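Local coordinates for protelomerase (Agrobacterium tumefaciens, PDB 4F43) that resolves replicated telomeres as a protelomerase, generating and protecting the covalently closed DNA hairpin ends of the linear chromosome, at a contact of chain A with DNA. Sequence-based numbering; all coordinates share one arbitrary frame.

Contact 1: a contact of chain A with DNA. Residues 184-185, 187, 230. With nucleotides of chain B.
Lys185 belongs to the loop between strands 177-180 and 198-201 of the telomere resolvase catalytic domain and reaches into the minor groove, as the lysine of the beta-hairpin does in the related tyrosine recombinases. CG lies anti to the carbonyl carbon (chi1 -59°) and the chain bends once at chi3 (57°), which carries CE past the sugar of DT14 and its terminal nitrogen NZ between two nucleotides. There NZ donates to the 5' oxygen O5' of DT14 at 2.8 Å and to N3, on the sugar edge of the DA13 adenine, at 3.0 Å. A longer bond runs to the deoxyribose ring oxygen O4' of DT14. O3' of DA13 stands 2.8 Å from O5' of DT14 with no bridging phosphate modelled, so the lysine tip sits at a break in the modelled backbone; a role in assisting the 5' oxygen during strand cleavage or rejoining is likely. Water 1 links NZ to DA13 O4' and to the base oxygen O2 of DT22 across the groove.

The backbone fixes the other end of Lys185, its N donating to the phosphate oxygen OP1 of DT22 at 2.9 Å (155° at H). CG of the same residue packs on that nucleotide's C4'. Water 3 joins this OP1 to the backbone N of Lys187, whose CG rests on C5' of DA21. Water 2 bridges O of Ala184 and O3' of DT14. From the start of helix 230-248, Ile230 extends CG1 anti to its backbone N and sets its terminal methyl CD1 3.8 Å from C3' of DT22.

Contact 2: a contact of chain A with DNA. Residues 69, 73, 76-77. With nucleotides of chain B.
Helix 65-82 presents one side to the backbone of DT20 and DA21; Ile69, Thr73 and Asn77, spaced one turn apart, together with Arg76, lie on the side that faces the DNA, from the major-groove side. Thr73 comes closest: its hydroxyl OG1 donates to the phosphate oxygen OP2 of DT20 at 2.6 Å. OG1 is anti to the carbonyl carbon (chi1 -64°), and CG2 points to the sugar, 3.8 Å from C2' of DT20. The contact of OG1 with O of Ile69, one turn earlier, is weak, an alternative that competes for the same hydrogen.

Arg76 meets the other oxygen of this phosphate edge-on. NE forms a salt bridge with OP1 of DT20 at 3.0 Å, the oxygen lying nearly in the guanidinium plane, although the bond is bent (138° at H). Asn77 uses its amide nitrogen ND2 on the next phosphate, 3.1 Å from OP2 of DA21, which is tilted from the amide plane; its OD1 reaches OP1 of DT20 through water 6.

Base contacts are fewer. CG2 of Ile69 touches the thymine methyl C7 of DT20 at 3.5 Å, and water 4, bound by OG1 of Thr73, lies 2.9 Å from N7 of DA21. The helix thus grips two successive phosphates and offers a modest apolar and water-mediated reading of the bases, which would hold the hairpin DNA against the enzyme.

Contact 1: a contact of chain A with DNA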
# COMPACT_ATOMS: atom_id res chain seq x y z
N ALA A 184 0.97 -5.95 5.33
CA ALA A 184 1.43 -4.60 5.58
C ALA A 184 0.27 -3.73 6.05
O ALA A 184 -0.89 -4.15 6.03
CB ALA A 184 2.05 -4.01 4.32
N LYS A 185 0.59 -2.51 6.50
CA LYS A 185 -0.40 -1.53 6.95
C LYS A 185 -1.23 -2.00 8.15
O LYS A 185 -2.28 -1.43 8.44
CB LYS A 185 -1.33 -1.13 5.81
CG LYS A 185 -0.63 -0.53 4.60
CD LYS A 185 -1.64 -0.09 3.56
CE LYS A 185 -2.63 0.91 4.15
NZ LYS A 185 -3.73 1.24 3.20
N LYS A 187 -0.27 -2.02 11.35
CA LYS A 187 0.01 -1.20 12.53
C LYS A 187 -0.03 -2.00 13.83
O LYS A 187 -0.28 -1.46 14.90
CB LYS A 187 -0.94 0.00 12.60
CG LYS A 187 -0.65 1.09 11.58
CD LYS A 187 -1.69 2.20 11.61
CE LYS A 187 -3.02 1.71 11.07
NZ LYS A 187 -4.02 2.82 11.00
N ILE A 230 9.84 1.58 3.48
CA ILE A 230 8.90 2.05 2.46
C ILE A 230 9.45 3.21 1.63
O ILE A 230 9.24 3.27 0.42
CB ILE A 230 7.52 2.41 3.07
CG1 ILE A 230 6.56 2.90 1.99
CG2 ILE A 230 7.67 3.44 4.18
CD1 ILE A 230 6.28 1.88 0.90
P DA B 13 -7.60 2.53 -3.45
OP1 DA B 13 -7.09 1.58 -4.46
OP2 DA B 13 -8.99 3.04 -3.54
O5' DA B 13 -7.42 1.88 -2.00
C5' DA B 13 -6.13 1.51 -1.55
C4' DA B 13 -6.20 0.94 -0.14
O4' DA B 13 -5.87 1.98 0.81
C3' DA B 13 -7.56 0.40 0.27
O3' DA B 13 -7.40 -0.74 1.09
C2' DA B 13 -8.17 1.56 1.04
C1' DA B 13 -6.93 2.10 1.75
N9 DA B 13 -7.02 3.51 2.13
C8 DA B 13 -7.80 4.48 1.58
N7 DA B 13 -7.66 5.66 2.15
C5 DA B 13 -6.73 5.43 3.15
C6 DA B 13 -6.14 6.27 4.12
N6 DA B 13 -6.42 7.57 4.26
N1 DA B 13 -5.25 5.71 4.96
C2 DA B 13 -4.95 4.41 4.84
N3 DA B 13 -5.44 3.53 3.97
C4 DA B 13 -6.32 4.11 3.15
O5' DT B 14 -5.30 -1.07 2.87
C5' DT B 14 -6.04 -1.77 3.85
C4' DT B 14 -5.66 -1.30 5.25
O4' DT B 14 -5.82 0.13 5.33
C3' DT B 14 -6.51 -1.90 6.37
O3' DT B 14 -5.66 -2.47 7.36
C2' DT B 14 -7.31 -0.72 6.92
C1' DT B 14 -6.43 0.47 6.56
N1 DT B 14 -7.19 1.73 6.37
C2 DT B 14 -6.83 2.84 7.09
O2 DT B 14 -5.91 2.84 7.90
N3 DT B 14 -7.58 3.96 6.85
C4 DT B 14 -8.64 4.07 5.96
O4 DT B 14 -9.25 5.13 5.82
C5 DT B 14 -8.96 2.87 5.23
C7 DT B 14 -10.09 2.88 4.25
C6 DT B 14 -8.23 1.78 5.47
P DA B 21 2.55 5.00 10.52
OP1 DA B 21 3.36 4.07 11.34
OP2 DA B 21 3.11 6.31 10.13
O5' DA B 21 2.10 4.24 9.19
C5' DA B 21 1.63 2.89 9.26
C4' DA B 21 1.29 2.35 7.88
O4' DA B 21 0.31 3.22 7.25
C3' DA B 21 2.44 2.27 6.89
O3' DA B 21 2.21 1.20 5.97
C2' DA B 21 2.35 3.61 6.17
C1' DA B 21 0.84 3.69 6.02
N9 DA B 21 0.32 5.03 5.79
C8 DA B 21 0.65 6.19 6.43
N7 DA B 21 -0.00 7.24 5.99
C5 DA B 21 -0.83 6.73 5.00
C6 DA B 21 -1.78 7.31 4.14
N6 DA B 21 -2.10 8.61 4.11
N1 DA B 21 -2.40 6.49 3.28
C2 DA B 21 -2.12 5.19 3.26
N3 DA B 21 -1.25 4.53 4.02
C4 DA B 21 -0.64 5.37 4.87
P DT B 22 3.32 0.07 5.73
OP1 DT B 22 3.06 -1.03 6.69
OP2 DT B 22 4.64 0.74 5.71
O5' DT B 22 3.01 -0.46 4.25
C5' DT B 22 3.45 0.26 3.10
C4' DT B 22 2.28 0.75 2.27
O4' DT B 22 1.81 2.01 2.80
C3' DT B 22 2.59 1.05 0.81
O3' DT B 22 2.38 -0.10 -0.00
C2' DT B 22 1.60 2.15 0.45
C1' DT B 22 1.08 2.67 1.79
N1 DT B 22 1.23 4.15 1.93
C2 DT B 22 0.40 4.97 1.21
O2 DT B 22 -0.46 4.57 0.44
N3 DT B 22 0.61 6.31 1.41
C4 DT B 22 1.54 6.91 2.24
O4 DT B 22 1.63 8.13 2.34
C5 DT B 22 2.37 5.98 2.97
C7 DT B 22 3.42 6.50 3.91
C6 DT B 22 2.18 4.67 2.79
O HOH W 1 -2.65 2.18 0.32
O HOH W 2 -3.90 -4.70 5.81
O HOH W 3 1.82 -0.86 9.25

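Contact 2: a contact of chain A with DNA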
# COMPACT_ATOMS: atom_id res chain seq x y z
N ILE A 69 -2.50 16.68 5.55
CA ILE A 69 -2.69 15.57 6.48
C ILE A 69 -1.46 14.67 6.54
O ILE A 69 -0.99 14.30 7.63
CB ILE A 69 -3.95 14.75 6.12
CG1 ILE A 69 -5.21 15.59 6.29
CG2 ILE A 69 -4.04 13.50 6.97
CD1 ILE A 69 -6.48 14.92 5.81
N THR A 73 1.15 13.92 9.58
CA THR A 73 1.63 12.60 9.97
C THR A 73 3.15 12.59 10.10
O THR A 73 3.70 12.04 11.06
CB THR A 73 1.18 11.51 8.97
OG1 THR A 73 -0.24 11.41 8.98
CG2 THR A 73 1.78 10.16 9.34
N ARG A 76 4.17 14.54 13.30
CA ARG A 76 3.82 13.75 14.48
C ARG A 76 4.76 12.57 14.69
O ARG A 76 5.19 12.31 15.82
CB ARG A 76 2.37 13.27 14.40
CG ARG A 76 1.34 14.39 14.46
CD ARG A 76 -0.07 13.84 14.38
NE ARG A 76 -0.36 12.95 15.50
CZ ARG A 76 -0.77 13.37 16.70
NH1 ARG A 76 -0.93 14.67 16.93
NH2 ARG A 76 -1.01 12.50 17.66
N ASN A 77 5.09 11.87 13.61
CA ASN A 77 6.05 10.78 13.69
C ASN A 77 7.43 11.26 14.11
O ASN A 77 8.14 10.59 14.87
CB ASN A 77 6.12 10.02 12.36
CG ASN A 77 4.91 9.14 12.12
OD1 ASN A 77 4.30 8.65 13.07
ND2 ASN A 77 4.57 8.94 10.86
P DA B 19 -6.38 13.16 15.78
OP1 DA B 19 -5.13 12.93 16.55
OP2 DA B 19 -7.24 14.32 16.10
O5' DA B 19 -6.02 13.24 14.23
C5' DA B 19 -4.77 12.74 13.75
C4' DA B 19 -4.82 11.26 13.42
O4' DA B 19 -5.98 10.94 12.62
C3' DA B 19 -3.68 10.75 12.56
O3' DA B 19 -2.51 10.49 13.32
C2' DA B 19 -4.25 9.46 11.98
C1' DA B 19 -5.76 9.63 12.12
N9 DA B 19 -6.48 9.44 10.87
C8 DA B 19 -7.21 10.36 10.16
N7 DA B 19 -7.74 9.89 9.07
C5 DA B 19 -7.35 8.56 9.05
C6 DA B 19 -7.59 7.50 8.14
N6 DA B 19 -8.32 7.62 7.03
N1 DA B 19 -7.04 6.30 8.43
C2 DA B 19 -6.31 6.17 9.54
N3 DA B 19 -6.01 7.09 10.46
C4 DA B 19 -6.57 8.27 10.15
P DT B 20 -1.07 10.44 12.61
OP1 DT B 20 -0.04 10.54 13.67
OP2 DT B 20 -1.08 11.40 11.49
O5' DT B 20 -1.00 8.95 12.01
C5' DT B 20 -0.95 7.83 12.89
C4' DT B 20 -0.71 6.55 12.10
O4' DT B 20 -1.82 6.33 11.20
C3' DT B 20 0.55 6.54 11.25
O3' DT B 20 1.17 5.26 11.29
C2' DT B 20 0.03 6.85 9.85
C1' DT B 20 -1.34 6.19 9.88
N1 DT B 20 -2.31 6.84 8.96
C2 DT B 20 -2.96 6.07 8.02
O2 DT B 20 -2.79 4.87 7.90
N3 DT B 20 -3.83 6.78 7.23
C4 DT B 20 -4.10 8.13 7.27
O4 DT B 20 -4.90 8.66 6.51
C5 DT B 20 -3.38 8.86 8.28
C7 DT B 20 -3.58 10.34 8.44
C6 DT B 20 -2.52 8.19 9.07
P DA B 21 2.55 5.00 10.52
OP1 DA B 21 3.36 4.07 11.34
OP2 DA B 21 3.11 6.31 10.13
O5' DA B 21 2.10 4.24 9.19
C5' DA B 21 1.63 2.89 9.26
C4' DA B 21 1.29 2.35 7.88
O4' DA B 21 0.31 3.22 7.25
C3' DA B 21 2.44 2.27 6.89
O3' DA B 21 2.21 1.20 5.97
C2' DA B 21 2.35 3.61 6.17
C1' DA B 21 0.84 3.69 6.02
N9 DA B 21 0.32 5.03 5.79
C8 DA B 21 0.65 6.19 6.43
N7 DA B 21 -0.00 7.24 5.99
C5 DA B 21 -0.83 6.73 5.00
C6 DA B 21 -1.78 7.31 4.14
N6 DA B 21 -2.10 8.61 4.11
N1 DA B 21 -2.40 6.49 3.28
C2 DA B 21 -2.12 5.19 3.26
N3 DA B 21 -1.25 4.53 4.02
C4 DA B 21 -0.64 5.37 4.87
O HOH W 4 -0.24 10.11 6.37
O HOH W 5 -2.29 13.17 10.37
O HOH W 6 2.16 9.39 14.79

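The C-alpha centres of contact 1 and contact 2 are about 15 Å apart, and the two share no residue. Contact 1 comes from a loop of the catalytic domain with the tip of helix 230-248, contact 2 from a helix earlier in the chain. DA21 of chain B is common to both: contact 1 packs on its sugar, while contact 2 takes its phosphate and, through water, its base. The first works in the minor groove and the second from the major-groove side, so separate parts of the protein approach the duplex from both grooves, which would keep the DNA seated while the strand ends are joined.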